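Long-range contacts in hypothetical leucine rich repeat protein (Pseudoflavonifractor capillosus, PDB 4OJU), which is of unknown function but, as a leucine-rich repeat protein that binds magnesium, may serve in protein binding: residues A[4-9]-A[16-21]; A[23-28]-A[55-60]; A[27-32]-A[61-66]; A[85-90]-A[108-113]. One frame throughout, in Å; residues are numbered along the deposited sequence.

Interaction 1: residues A[4-9]-A[16-21]; sequences VVESTV and FEIWFD
A beta hairpin joins 4-9 and 16-21 at the edge of the mixed sheet, and a classic bulge at Glu6 and Ser7 twists its open end. There two aromatic rings each receive an aliphatic group on one face. The CG2 branch of Val5, set beside its own backbone N, lies over the six-membered ring of Trp19, 3.8 Å from the centroid and nearer its rim. Glu6 instead places CB almost squarely over the centre of the Phe20 ring, at 3.7 Å; its chain runs extended, CG anti to the backbone N (chi1 -177°), and crosses that ring at about a right angle. Val4 CG1 meets the same ring in plane at its edge. Further along, Val9 CG2 meets Ile18 CD1 on the side where Phe16 packs against Val45 and Leu26, whereas Thr8 and Glu17 run alongside each other and share a water. The bulge itself is gripped by one carbonyl: Ile18 O accepts from Glu6 N at 2.7 Å and from Ser7 N at 3.2 Å.

Interaction 2: residues A[23-28]-A[55-60]; sequences TATLTR and VTVIGE
With no aromatic ring in 23-28 or 55-60, the flat groups that meet are the peptide units. Strand 24-29, which follows the N-terminal hairpin, pairs in parallel with strand 52-58, whose segment 55-60 lies in the BspA-type leucine-rich repeat region. Ala24 O takes Thr56 N at 2.9 Å, Leu26 N gives to Val57 O with an N-H...O angle of 164°, and Leu26 O takes Gly59 N, which lies in the carbonyl plane, at 2.7 Å. One face of this sheet bears Ala24, Leu26, Val55 and Ile58. Here Leu26 and Ile58 lie side by side, the folded end of Ile58 (chi2 -52°) bringing CD1 to 4.0 Å from Leu26 CB. The other face bears Thr25 and Val57, also side by side, with Thr25 OG1 next to Val57 CB and Thr25 CG2 3.8 Å from Gly59 CA. Gly59, which has no side chain, lets the backbone just after strand 55-58 lie close against Leu26 O. The register slips by one between Ala24 and Thr25, a beta bulge. Water 4 continues the pairing past the last direct bond, donating to both Thr27 O and Glu60 O. The chemistry thus differs by side: the buried Ala24, Leu26, Val55 and Ile58 make one apolar, while on the Thr25 side water 3 gathers the hydroxyls of Thr23, Thr25 and Thr56, of which Thr23 also bonds to Asp21 and Thr25 to Trp19 NE1.

Interaction 3: residues A[27-32]-A[61-66]; sequences TRYDES and KAFEET
Tyr29 and Phe63 form the innermost shell. Their planes are only 22° apart but slid past each other, with centroids 4.8 Å apart, so the rings barely overlap; Phe63 CE2 approaches Tyr29 CG at 3.4 Å over the phenol face, and Tyr29 CB sits over the Phe63 face, toward its rim. With CG anti to the backbone N (chi1 179°), the Tyr29 ring is laid on Phe63, and Thr66 CG2 lies in plane at the ring edge, nearest CD2. The next shell is backbone. Tyr29 N donates to Ala62 O at 3.0 Å from above the carbonyl plane, fixing the strand end against the type I turn of 61-64, which lies in the leucine-rich repeat region. Beyond, Glu31 turns its OE2 toward Thr66 CA, and water 5 links that oxygen at 2.6 Å to Glu65 O. The contact thus combines an apolar aromatic centre with charged groups round it that are met by water (Glu31), by a salt bridge to Asp30 (Arg28) and by Lys61 of the second subunit (Glu65).

Interaction 4: residues A[85-90]-A[108-113]; sequences FAYCNS and FASCDA. With MG (magnesium ion), chain H.
Two successive coils of a BspA-type leucine-rich repeat solenoid stack here, 85-90 upon 108-113, and the equivalent residues of the two loops meet. The apolar part is led by Phe85 and Phe108, which point the same way with planes 3° apart but are slid so that they barely overlap; Phe85 CD2 comes to 3.5 Å from Phe108 CE1. Phe63 stacks on Phe85 from the preceding coil, so the phenylalanines form a ladder. Ala86 lies beside Ala109, and Cys88 CB beside Cys111 SG. The direct backbone bond runs from Tyr87 N to Ala109 O, 2.9 Å and nearly along the C=O axis. Asn89 OD1 accepts weakly from Asp112 N, and water 6 bridges Cys88 O to Ala113 N. The Tyr87 ring lies against Ser110, while its hydroxyl bonds to Tyr87 of the second subunit. Metal chemistry closes the outer end of the contact. The magnesium ion is bound by four waters, Asp112 and Glu105 of the second subunit, so it ties two chains together. Asn89 ND2 weakly contacts one of the waters, a second-shell role. Asp112 uses a single oxygen: OD2 reaches the metal at 2.2 Å, whereas OD1 stays 3.5 Å from it and instead accepts from metal-bound water 8, which also meets Ser110 OG at 2.6 Å.

The four contacts follow one another from the N-terminal hairpin into the repeat solenoid. The centres of interactions 1 and 4 are about 28 Å apart and the two contacts do not touch; the magnesium ion is held at interaction 4 by Asp112. Interactions 1 and 2 are neighbours in one sheet, tied by Trp19 NE1 to Thr25 OG1 at 2.8 Å. Interaction 3 follows on the same strand, sharing Thr27 and Arg28 with interaction 2, and Leu26 packs on Phe63. The step to interaction 4 is made by the Phe63 and Phe85 rings and by Glu65 N to Ala86 O, 2.9 Å. Interactions 3 and 4 both touch the second subunit, and the side chain of Glu65 lies about 11 Å from magnesium.

Interaction 1: residues A[4-9]-A[16-21]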
loop_
_atom_site.group_PDB
_atom_site.type_symbol
_atom_site.label_atom_id
_atom_site.label_comp_id
_atom_site.label_asym_id
_atom_site.label_seq_id
_atom_site.Cartn_x
_atom_site.Cartn_y
_atom_site.Cartn_z
ATOM N N VAL A 4 -19.649 2.885 -31.395
ATOM C CA VAL A 4 -19.996 1.481 -31.670
ATOM C C VAL A 4 -18.810 0.850 -32.424
ATOM O O VAL A 4 -18.113 1.568 -33.140
ATOM C CB VAL A 4 -21.349 1.428 -32.459
ATOM C CG1 VAL A 4 -21.470 0.220 -33.381
ATOM C CG2 VAL A 4 -22.526 1.490 -31.500
ATOM N N VAL A 5 -18.551 -0.459 -32.217
ATOM C CA VAL A 5 -17.472 -1.179 -32.906
ATOM C C VAL A 5 -17.837 -1.351 -34.395
ATOM O O VAL A 5 -18.895 -1.880 -34.713
ATOM C CB VAL A 5 -17.130 -2.551 -32.253
ATOM C CG1 VAL A 5 -16.060 -3.291 -33.069
ATOM C CG2 VAL A 5 -16.677 -2.390 -30.802
ATOM N N GLU A 6 -16.958 -0.895 -35.294
ATOM C CA GLU A 6 -17.140 -1.074 -36.738
ATOM C C GLU A 6 -16.584 -2.423 -37.147
ATOM O O GLU A 6 -17.244 -3.137 -37.879
ATOM C CB GLU A 6 -16.469 0.040 -37.539
ATOM C CG GLU A 6 -16.708 -0.094 -39.038
ATOM C CD GLU A 6 -16.048 0.977 -39.887
ATOM O OE1 GLU A 6 -14.941 1.429 -39.515
ATOM O OE2 GLU A 6 -16.618 1.335 -40.944
ATOM N N SER A 7 -15.352 -2.759 -36.713
ATOM C CA SER A 7 -14.752 -4.057 -37.036
ATOM C C SER A 7 -13.723 -4.481 -35.989
ATOM O O SER A 7 -13.242 -3.664 -35.202
ATOM C CB SER A 7 -14.142 -4.067 -38.441
ATOM O OG SER A 7 -13.094 -3.129 -38.610
ATOM N N THR A 8 -13.422 -5.772 -35.971
ATOM C CA THR A 8 -12.439 -6.368 -35.067
ATOM C C THR A 8 -11.311 -6.894 -35.927
ATOM O O THR A 8 -11.564 -7.594 -36.919
ATOM C CB THR A 8 -13.092 -7.437 -34.194
ATOM O OG1 THR A 8 -14.216 -6.841 -33.535
ATOM C CG2 THR A 8 -12.133 -8.016 -33.160
ATOM N N VAL A 9 -10.074 -6.529 -35.579
ATOM C CA VAL A 9 -8.909 -6.921 -36.357
ATOM C C VAL A 9 -7.903 -7.623 -35.449
ATOM O O VAL A 9 -7.630 -7.156 -34.338
ATOM C CB VAL A 9 -8.281 -5.702 -37.097
ATOM C CG1 VAL A 9 -7.035 -6.106 -37.883
ATOM C CG2 VAL A 9 -9.285 -5.064 -38.060
ATOM N N PHE A 16 -7.789 -5.856 -31.913
ATOM C CA PHE A 16 -8.215 -4.468 -31.893
ATOM C C PHE A 16 -9.654 -4.333 -32.258
ATOM O O PHE A 16 -10.131 -5.032 -33.171
ATOM C CB PHE A 16 -7.415 -3.615 -32.893
ATOM C CG PHE A 16 -5.941 -3.559 -32.661
ATOM C CD1 PHE A 16 -5.390 -2.615 -31.796
ATOM C CD2 PHE A 16 -5.092 -4.447 -33.304
ATOM C CE1 PHE A 16 -4.011 -2.579 -31.566
ATOM C CE2 PHE A 16 -3.725 -4.393 -33.096
ATOM C CZ PHE A 16 -3.186 -3.465 -32.223
ATOM N N GLU A 17 -10.336 -3.378 -31.604
ATOM C CA GLU A 17 -11.680 -3.010 -32.008
ATOM C C GLU A 17 -11.573 -1.635 -32.622
ATOM O O GLU A 17 -10.984 -0.730 -32.008
ATOM C CB GLU A 17 -12.668 -3.040 -30.846
ATOM C CG GLU A 17 -13.098 -4.452 -30.511
ATOM C CD GLU A 17 -14.026 -4.578 -29.325
ATOM O OE1 GLU A 17 -14.140 -3.605 -28.547
ATOM O OE2 GLU A 17 -14.618 -5.666 -29.156
ATOM N N ILE A 18 -12.031 -1.501 -33.860
ATOM C CA ILE A 18 -12.042 -0.228 -34.576
ATOM C C ILE A 18 -13.442 0.328 -34.403
ATOM O O ILE A 18 -14.404 -0.347 -34.769
ATOM C CB ILE A 18 -11.632 -0.403 -36.073
ATOM C CG1 ILE A 18 -10.168 -0.892 -36.175
ATOM C CG2 ILE A 18 -11.849 0.885 -36.871
ATOM C CD1 ILE A 18 -9.841 -1.526 -37.538
ATOM N N TRP A 19 -13.540 1.555 -33.868
ATOM C CA TRP A 19 -14.786 2.256 -33.569
ATOM C C TRP A 19 -15.219 3.134 -34.719
ATOM O O TRP A 19 -14.377 3.560 -35.500
ATOM C CB TRP A 19 -14.562 3.119 -32.321
ATOM C CG TRP A 19 -14.126 2.313 -31.144
ATOM C CD1 TRP A 19 -12.848 2.082 -30.728
ATOM C CD2 TRP A 19 -14.978 1.608 -30.247
ATOM N NE1 TRP A 19 -12.856 1.250 -29.637
ATOM C CE2 TRP A 19 -14.152 0.937 -29.324
ATOM C CE3 TRP A 19 -16.368 1.483 -30.125
ATOM C CZ2 TRP A 19 -14.670 0.166 -28.278
ATOM C CZ3 TRP A 19 -16.886 0.739 -29.066
ATOM C CH2 TRP A 19 -16.040 0.081 -28.165
ATOM N N PHE A 20 -16.520 3.456 -34.812
ATOM C CA PHE A 20 -17.021 4.351 -35.836
ATOM C C PHE A 20 -16.458 5.799 -35.685
ATOM O O PHE A 20 -16.491 6.542 -36.661
ATOM C CB PHE A 20 -18.547 4.343 -35.861
ATOM C CG PHE A 20 -19.091 3.174 -36.656
ATOM C CD1 PHE A 20 -19.014 3.157 -38.043
ATOM C CD2 PHE A 20 -19.661 2.079 -36.013
ATOM C CE1 PHE A 20 -19.508 2.071 -38.772
ATOM C CE2 PHE A 20 -20.156 0.993 -36.745
ATOM C CZ PHE A 20 -20.068 0.993 -38.115
ATOM N N ASP A 21 -15.858 6.171 -34.527
ATOM C CA ASP A 21 -15.211 7.490 -34.392
ATOM C C ASP A 21 -13.805 7.517 -35.075
ATOM O O ASP A 21 -13.121 8.531 -34.996
ATOM C CB ASP A 21 -15.127 7.941 -32.923
ATOM C CG ASP A 21 -14.136 7.241 -32.018
ATOM O OD1 ASP A 21 -13.517 6.254 -32.458
ATOM O OD2 ASP A 21 -13.988 7.670 -30.866
HETATM O O HOH W 1 -14.220 3.733 -38.286
HETATM O O HOH W 2 -14.900 -7.382 -30.950
#

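Interaction 2: residues A[23-28]-A[55-60]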
loop_
_atom_site.group_PDB
_atom_site.type_symbol
_atom_site.label_atom_id
_atom_site.label_comp_id
_atom_site.label_asym_id
_atom_site.label_seq_id
_atom_site.Cartn_x
_atom_site.Cartn_y
_atom_site.Cartn_z
ATOM N N THR A 23 -11.128 5.488 -34.417
ATOM C CA THR A 23 -10.007 5.125 -33.553
ATOM C C THR A 23 -10.058 3.631 -33.242
ATOM O O THR A 23 -11.101 2.997 -33.403
ATOM C CB THR A 23 -9.995 5.952 -32.251
ATOM O OG1 THR A 23 -11.085 5.546 -31.429
ATOM C CG2 THR A 23 -10.039 7.466 -32.499
ATOM N N ALA A 24 -8.946 3.086 -32.778
ATOM C CA ALA A 24 -8.883 1.682 -32.431
ATOM C C ALA A 24 -8.487 1.494 -30.970
ATOM O O ALA A 24 -7.686 2.262 -30.429
ATOM C CB ALA A 24 -7.896 0.966 -33.331
ATOM N N THR A 25 -9.069 0.482 -30.338
ATOM C CA THR A 25 -8.732 0.100 -28.971
ATOM C C THR A 25 -8.080 -1.257 -29.015
ATOM O O THR A 25 -8.620 -2.168 -29.668
ATOM C CB THR A 25 -10.012 0.060 -28.084
ATOM O OG1 THR A 25 -10.542 1.372 -27.994
ATOM C CG2 THR A 25 -9.755 -0.492 -26.655
ATOM N N LEU A 26 -6.937 -1.403 -28.311
ATOM C CA LEU A 26 -6.265 -2.693 -28.154
ATOM C C LEU A 26 -7.050 -3.415 -27.065
ATOM O O LEU A 26 -6.986 -3.012 -25.898
ATOM C CB LEU A 26 -4.773 -2.511 -27.787
ATOM C CG LEU A 26 -3.864 -3.759 -27.901
ATOM C CD1 LEU A 26 -2.424 -3.362 -27.949
ATOM C CD2 LEU A 26 -4.053 -4.733 -26.727
ATOM N N THR A 27 -7.857 -4.416 -27.446
ATOM C CA THR A 27 -8.718 -5.079 -26.452
ATOM C C THR A 27 -8.117 -6.300 -25.791
ATOM O O THR A 27 -8.504 -6.613 -24.662
ATOM C CB THR A 27 -10.068 -5.456 -27.071
ATOM O OG1 THR A 27 -9.852 -6.357 -28.156
ATOM C CG2 THR A 27 -10.862 -4.240 -27.536
ATOM N N ARG A 28 -7.201 -7.009 -26.480
ATOM C CA ARG A 28 -6.613 -8.222 -25.909
ATOM C C ARG A 28 -5.236 -8.555 -26.480
ATOM O O ARG A 28 -5.001 -8.391 -27.673
ATOM C CB ARG A 28 -7.555 -9.426 -26.158
ATOM C CG ARG A 28 -7.223 -10.642 -25.277
ATOM C CD ARG A 28 -7.998 -11.905 -25.641
ATOM N NE ARG A 28 -7.302 -12.848 -26.528
ATOM C CZ ARG A 28 -7.730 -13.214 -27.740
ATOM N NH1 ARG A 28 -8.857 -12.717 -28.233
ATOM N NH2 ARG A 28 -7.029 -14.072 -28.466
ATOM N N VAL A 55 -4.211 3.617 -32.874
ATOM C CA VAL A 55 -4.484 2.860 -31.647
ATOM C C VAL A 55 -4.455 3.881 -30.515
ATOM O O VAL A 55 -3.380 4.297 -30.082
ATOM C CB VAL A 55 -3.464 1.711 -31.459
ATOM C CG1 VAL A 55 -3.705 0.986 -30.131
ATOM C CG2 VAL A 55 -3.512 0.743 -32.651
ATOM N N THR A 56 -5.618 4.314 -30.067
ATOM C CA THR A 56 -5.669 5.410 -29.095
ATOM C C THR A 56 -5.918 4.954 -27.657
ATOM O O THR A 56 -5.769 5.755 -26.724
ATOM C CB THR A 56 -6.755 6.411 -29.525
ATOM O OG1 THR A 56 -8.016 5.759 -29.472
ATOM C CG2 THR A 56 -6.505 6.996 -30.940
ATOM N N VAL A 57 -6.331 3.709 -27.471
ATOM C CA VAL A 57 -6.651 3.200 -26.124
ATOM C C VAL A 57 -6.114 1.789 -25.941
ATOM O O VAL A 57 -6.245 0.950 -26.843
ATOM C CB VAL A 57 -8.210 3.216 -25.855
ATOM C CG1 VAL A 57 -8.578 2.635 -24.477
ATOM C CG2 VAL A 57 -8.806 4.606 -26.003
ATOM N N ILE A 58 -5.558 1.509 -24.745
ATOM C CA ILE A 58 -5.241 0.160 -24.306
ATOM C C ILE A 58 -6.441 -0.220 -23.457
ATOM O O ILE A 58 -6.679 0.404 -22.420
ATOM C CB ILE A 58 -3.885 0.004 -23.560
ATOM C CG1 ILE A 58 -2.686 0.616 -24.348
ATOM C CG2 ILE A 58 -3.645 -1.478 -23.206
ATOM C CD1 ILE A 58 -2.532 0.155 -25.860
ATOM N N GLY A 59 -7.234 -1.160 -23.936
ATOM C CA GLY A 59 -8.477 -1.538 -23.275
ATOM C C GLY A 59 -8.322 -2.142 -21.892
ATOM O O GLY A 59 -7.243 -2.625 -21.505
ATOM N N GLU A 60 -9.422 -2.117 -21.148
ATOM C CA GLU A 60 -9.531 -2.684 -19.808
ATOM C C GLU A 60 -9.053 -4.152 -19.825
ATOM O O GLU A 60 -9.466 -4.925 -20.702
ATOM C CB GLU A 60 -10.999 -2.582 -19.348
ATOM C CG GLU A 60 -11.269 -3.226 -17.984
ATOM C CD GLU A 60 -12.670 -3.018 -17.439
ATOM O OE1 GLU A 60 -13.560 -2.609 -18.215
ATOM O OE2 GLU A 60 -12.882 -3.282 -16.234
HETATM O O HOH W 3 -10.148 3.731 -29.364
HETATM O O HOH W 4 -9.956 -4.763 -23.306
#

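Interaction 3: residues A[27-32]-A[61-66]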
loop_
_atom_site.group_PDB
_atom_site.type_symbol
_atom_site.label_atom_id
_atom_site.label_comp_id
_atom_site.label_asym_id
_atom_site.label_seq_id
_atom_site.Cartn_x
_atom_site.Cartn_y
_atom_site.Cartn_z
ATOM N N THR A 27 -7.857 -4.416 -27.446
ATOM C CA THR A 27 -8.718 -5.079 -26.452
ATOM C C THR A 27 -8.117 -6.300 -25.791
ATOM O O THR A 27 -8.504 -6.613 -24.662
ATOM C CB THR A 27 -10.068 -5.456 -27.071
ATOM O OG1 THR A 27 -9.852 -6.357 -28.156
ATOM C CG2 THR A 27 -10.862 -4.240 -27.536
ATOM N N ARG A 28 -7.201 -7.009 -26.480
ATOM C CA ARG A 28 -6.613 -8.222 -25.909
ATOM C C ARG A 28 -5.236 -8.555 -26.480
ATOM O O ARG A 28 -5.001 -8.391 -27.673
ATOM C CB ARG A 28 -7.555 -9.426 -26.158
ATOM C CG ARG A 28 -7.223 -10.642 -25.277
ATOM C CD ARG A 28 -7.998 -11.905 -25.641
ATOM N NE ARG A 28 -7.302 -12.848 -26.528
ATOM C CZ ARG A 28 -7.730 -13.214 -27.740
ATOM N NH1 ARG A 28 -8.857 -12.717 -28.233
ATOM N NH2 ARG A 28 -7.029 -14.072 -28.466
ATOM N N TYR A 29 -4.354 -9.082 -25.612
ATOM C CA TYR A 29 -3.039 -9.589 -25.961
ATOM C C TYR A 29 -3.070 -11.089 -25.709
ATOM O O TYR A 29 -3.333 -11.518 -24.584
ATOM C CB TYR A 29 -1.948 -8.912 -25.148
ATOM C CG TYR A 29 -0.556 -9.418 -25.451
ATOM C CD1 TYR A 29 0.160 -8.937 -26.550
ATOM C CD2 TYR A 29 0.076 -10.319 -24.602
ATOM C CE1 TYR A 29 1.478 -9.323 -26.779
ATOM C CE2 TYR A 29 1.385 -10.737 -24.836
ATOM C CZ TYR A 29 2.093 -10.212 -25.909
ATOM O OH TYR A 29 3.400 -10.576 -26.118
ATOM N N ASP A 30 -2.822 -11.871 -26.754
ATOM C CA ASP A 30 -2.844 -13.320 -26.654
ATOM C C ASP A 30 -1.406 -13.821 -26.659
ATOM O O ASP A 30 -0.768 -13.881 -27.706
ATOM C CB ASP A 30 -3.668 -13.943 -27.796
ATOM C CG ASP A 30 -3.836 -15.459 -27.747
ATOM O OD1 ASP A 30 -3.101 -16.124 -26.974
ATOM O OD2 ASP A 30 -4.708 -15.978 -28.471
ATOM N N GLU A 31 -0.939 -14.226 -25.489
ATOM C CA GLU A 31 0.397 -14.766 -25.244
ATOM C C GLU A 31 0.827 -15.826 -26.203
ATOM O O GLU A 31 1.998 -15.876 -26.582
ATOM C CB GLU A 31 0.400 -15.454 -23.878
ATOM C CG GLU A 31 1.006 -14.643 -22.784
ATOM C CD GLU A 31 0.945 -15.422 -21.494
ATOM O OE1 GLU A 31 1.201 -16.647 -21.502
ATOM O OE2 GLU A 31 0.579 -14.809 -20.476
ATOM N N SER A 32 -0.087 -16.775 -26.468
ATOM C CA SER A 32 0.191 -17.953 -27.288
ATOM C C SER A 32 0.506 -17.575 -28.730
ATOM O O SER A 32 1.071 -18.388 -29.461
ATOM C CB SER A 32 -0.979 -18.933 -27.234
ATOM O OG SER A 32 -2.139 -18.424 -27.873
ATOM N N LYS A 61 -8.129 -4.510 -18.904
ATOM C CA LYS A 61 -7.588 -5.871 -18.765
ATOM C C LYS A 61 -6.967 -6.449 -20.049
ATOM O O LYS A 61 -6.800 -7.665 -20.105
ATOM C CB LYS A 61 -8.705 -6.845 -18.287
ATOM C CG LYS A 61 -9.260 -6.559 -16.900
ATOM C CD LYS A 61 -10.487 -7.426 -16.613
ATOM C CE LYS A 61 -10.860 -7.366 -15.149
ATOM N NZ LYS A 61 -11.988 -8.268 -14.793
ATOM N N ALA A 62 -6.560 -5.619 -21.036
ATOM C CA ALA A 62 -6.031 -6.143 -22.307
ATOM C C ALA A 62 -4.843 -7.105 -22.117
ATOM O O ALA A 62 -4.768 -8.121 -22.804
ATOM C CB ALA A 62 -5.625 -4.995 -23.236
ATOM N N PHE A 63 -3.926 -6.784 -21.178
ATOM C CA PHE A 63 -2.727 -7.587 -20.906
ATOM C C PHE A 63 -2.765 -8.247 -19.544
ATOM O O PHE A 63 -1.722 -8.676 -19.061
ATOM C CB PHE A 63 -1.472 -6.700 -20.954
ATOM C CG PHE A 63 -1.074 -6.225 -22.324
ATOM C CD1 PHE A 63 -1.697 -5.122 -22.906
ATOM C CD2 PHE A 63 -0.045 -6.846 -23.016
ATOM C CE1 PHE A 63 -1.297 -4.658 -24.153
ATOM C CE2 PHE A 63 0.359 -6.375 -24.259
ATOM C CZ PHE A 63 -0.281 -5.304 -24.831
ATOM N N GLU A 64 -3.939 -8.342 -18.928
ATOM C CA GLU A 64 -4.089 -8.898 -17.584
ATOM C C GLU A 64 -3.477 -10.277 -17.460
ATOM O O GLU A 64 -3.786 -11.148 -18.272
ATOM C CB GLU A 64 -5.586 -8.984 -17.221
ATOM C CG GLU A 64 -5.867 -9.386 -15.788
ATOM C CD GLU A 64 -7.267 -9.887 -15.486
ATOM O OE1 GLU A 64 -8.007 -10.216 -16.446
ATOM O OE2 GLU A 64 -7.564 -10.086 -14.286
ATOM N N GLU A 65 -2.646 -10.484 -16.418
ATOM C CA GLU A 65 -2.014 -11.766 -16.096
ATOM C C GLU A 65 -1.245 -12.367 -17.285
ATOM O O GLU A 65 -1.281 -13.586 -17.465
ATOM C CB GLU A 65 -3.073 -12.788 -15.604
ATOM C CG GLU A 65 -3.714 -12.461 -14.265
ATOM C CD GLU A 65 -5.153 -12.910 -14.062
ATOM O OE1 GLU A 65 -5.634 -13.760 -14.851
ATOM O OE2 GLU A 65 -5.796 -12.415 -13.104
ATOM N N THR A 66 -0.567 -11.535 -18.101
ATOM C CA THR A 66 0.218 -12.076 -19.234
ATOM C C THR A 66 1.684 -12.167 -18.814
ATOM O O THR A 66 2.055 -11.672 -17.749
ATOM C CB THR A 66 0.007 -11.304 -20.546
ATOM O OG1 THR A 66 0.386 -9.947 -20.338
ATOM C CG2 THR A 66 -1.420 -11.395 -21.059
HETATM O O HOH W 5 0.851 -15.555 -17.972
#

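Interaction 4: residues A[85-90]-A[108-113]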
loop_
_atom_site.group_PDB
_atom_site.type_symbol
_atom_site.label_atom_id
_atom_site.label_comp_id
_atom_site.label_asym_id
_atom_site.label_seq_id
_atom_site.Cartn_x
_atom_site.Cartn_y
_atom_site.Cartn_z
ATOM N N PHE A 85 -2.621 -3.615 -17.569
ATOM C CA PHE A 85 -1.413 -4.426 -17.398
ATOM C C PHE A 85 -1.340 -5.052 -16.006
ATOM O O PHE A 85 -0.246 -5.357 -15.525
ATOM C CB PHE A 85 -0.164 -3.569 -17.631
ATOM C CG PHE A 85 -0.071 -3.018 -19.024
ATOM C CD1 PHE A 85 0.500 -3.765 -20.046
ATOM C CD2 PHE A 85 -0.558 -1.749 -19.320
ATOM C CE1 PHE A 85 0.590 -3.250 -21.334
ATOM C CE2 PHE A 85 -0.453 -1.230 -20.606
ATOM C CZ PHE A 85 0.085 -1.999 -21.614
ATOM N N ALA A 86 -2.472 -5.253 -15.366
ATOM C CA ALA A 86 -2.442 -5.775 -14.012
ATOM C C ALA A 86 -2.036 -7.237 -13.933
ATOM O O ALA A 86 -2.321 -8.011 -14.856
ATOM C CB ALA A 86 -3.802 -5.591 -13.379
ATOM N N TYR A 87 -1.403 -7.618 -12.806
ATOM C CA TYR A 87 -0.954 -8.969 -12.453
ATOM C C TYR A 87 0.050 -9.527 -13.470
ATOM O O TYR A 87 0.146 -10.744 -13.643
ATOM C CB TYR A 87 -2.153 -9.930 -12.237
ATOM C CG TYR A 87 -3.195 -9.337 -11.314
ATOM C CD1 TYR A 87 -2.959 -9.223 -9.945
ATOM C CD2 TYR A 87 -4.392 -8.836 -11.813
ATOM C CE1 TYR A 87 -3.885 -8.611 -9.099
ATOM C CE2 TYR A 87 -5.337 -8.245 -10.971
ATOM C CZ TYR A 87 -5.070 -8.118 -9.618
ATOM O OH TYR A 87 -5.998 -7.541 -8.789
ATOM N N CYS A 88 0.841 -8.633 -14.081
ATOM C CA CYS A 88 1.909 -9.003 -15.030
ATOM C C CYS A 88 3.189 -9.107 -14.226
ATOM O O CYS A 88 3.923 -8.141 -14.064
ATOM C CB CYS A 88 2.013 -7.999 -16.173
ATOM S SG CYS A 88 0.630 -8.083 -17.335
ATOM N N ASN A 89 3.421 -10.289 -13.686
ATOM C CA ASN A 89 4.489 -10.471 -12.733
ATOM C C ASN A 89 5.884 -10.516 -13.312
ATOM O O ASN A 89 6.830 -10.449 -12.530
ATOM C CB ASN A 89 4.210 -11.645 -11.813
ATOM C CG ASN A 89 3.309 -11.211 -10.664
ATOM O OD1 ASN A 89 3.224 -10.008 -10.266
ATOM N ND2 ASN A 89 2.590 -12.176 -10.125
ATOM N N SER A 90 6.035 -10.473 -14.644
ATOM C CA SER A 90 7.379 -10.401 -15.223
ATOM C C SER A 90 7.613 -9.031 -15.849
ATOM O O SER A 90 8.687 -8.783 -16.366
ATOM C CB SER A 90 7.591 -11.497 -16.264
ATOM O OG SER A 90 7.414 -12.764 -15.665
ATOM N N PHE A 108 -1.452 -0.616 -13.738
ATOM C CA PHE A 108 -0.201 -1.357 -13.521
ATOM C C PHE A 108 -0.243 -1.972 -12.125
ATOM O O PHE A 108 0.756 -1.965 -11.400
ATOM C CB PHE A 108 1.028 -0.422 -13.701
ATOM C CG PHE A 108 1.174 0.074 -15.119
ATOM C CD1 PHE A 108 1.797 -0.708 -16.084
ATOM C CD2 PHE A 108 0.644 1.304 -15.499
ATOM C CE1 PHE A 108 1.914 -0.256 -17.402
ATOM C CE2 PHE A 108 0.747 1.748 -16.825
ATOM C CZ PHE A 108 1.357 0.952 -17.769
ATOM N N ALA A 109 -1.410 -2.485 -11.732
ATOM C CA ALA A 109 -1.598 -3.037 -10.391
ATOM C C ALA A 109 -0.994 -4.419 -10.219
ATOM O O ALA A 109 -1.018 -5.234 -11.143
ATOM C CB ALA A 109 -3.079 -3.092 -10.046
ATOM N N SER A 110 -0.476 -4.695 -9.011
ATOM C CA SER A 110 0.111 -5.995 -8.647
ATOM C C SER A 110 1.120 -6.530 -9.716
ATOM O O SER A 110 1.039 -7.694 -10.135
ATOM C CB SER A 110 -1.014 -7.008 -8.408
ATOM O OG SER A 110 -0.562 -8.267 -7.939
ATOM N N CYS A 111 2.030 -5.649 -10.174
ATOM C CA CYS A 111 3.132 -5.937 -11.109
ATOM C C CYS A 111 4.371 -5.922 -10.250
ATOM O O CYS A 111 5.020 -4.886 -10.102
ATOM C CB CYS A 111 3.197 -4.887 -12.223
ATOM S SG CYS A 111 1.849 -4.995 -13.415
ATOM N N ASP A 112 4.681 -7.049 -9.654
ATOM C CA ASP A 112 5.709 -7.133 -8.623
ATOM C C ASP A 112 7.144 -6.989 -9.123
ATOM O O ASP A 112 8.008 -6.719 -8.296
ATOM C CB ASP A 112 5.525 -8.419 -7.802
ATOM C CG ASP A 112 4.175 -8.493 -7.090
ATOM O OD1 ASP A 112 3.531 -7.416 -6.895
ATOM O OD2 ASP A 112 3.795 -9.601 -6.663
ATOM N N ALA A 113 7.394 -7.086 -10.442
ATOM C CA ALA A 113 8.747 -6.886 -10.978
ATOM C C ALA A 113 8.925 -5.431 -11.482
ATOM O O ALA A 113 10.006 -5.075 -11.944
ATOM C CB ALA A 113 9.017 -7.877 -12.103
HETATM MG MG MG H . 2.011 -10.213 -5.498
HETATM O O HOH W 6 5.842 -6.840 -12.816
HETATM O O HOH W 7 1.464 -11.299 -7.128
HETATM O O HOH W 8 1.030 -8.419 -5.838
HETATM O O HOH W 9 3.000 -12.152 -4.899
HETATM O O HOH W 10 2.670 -9.519 -3.540
#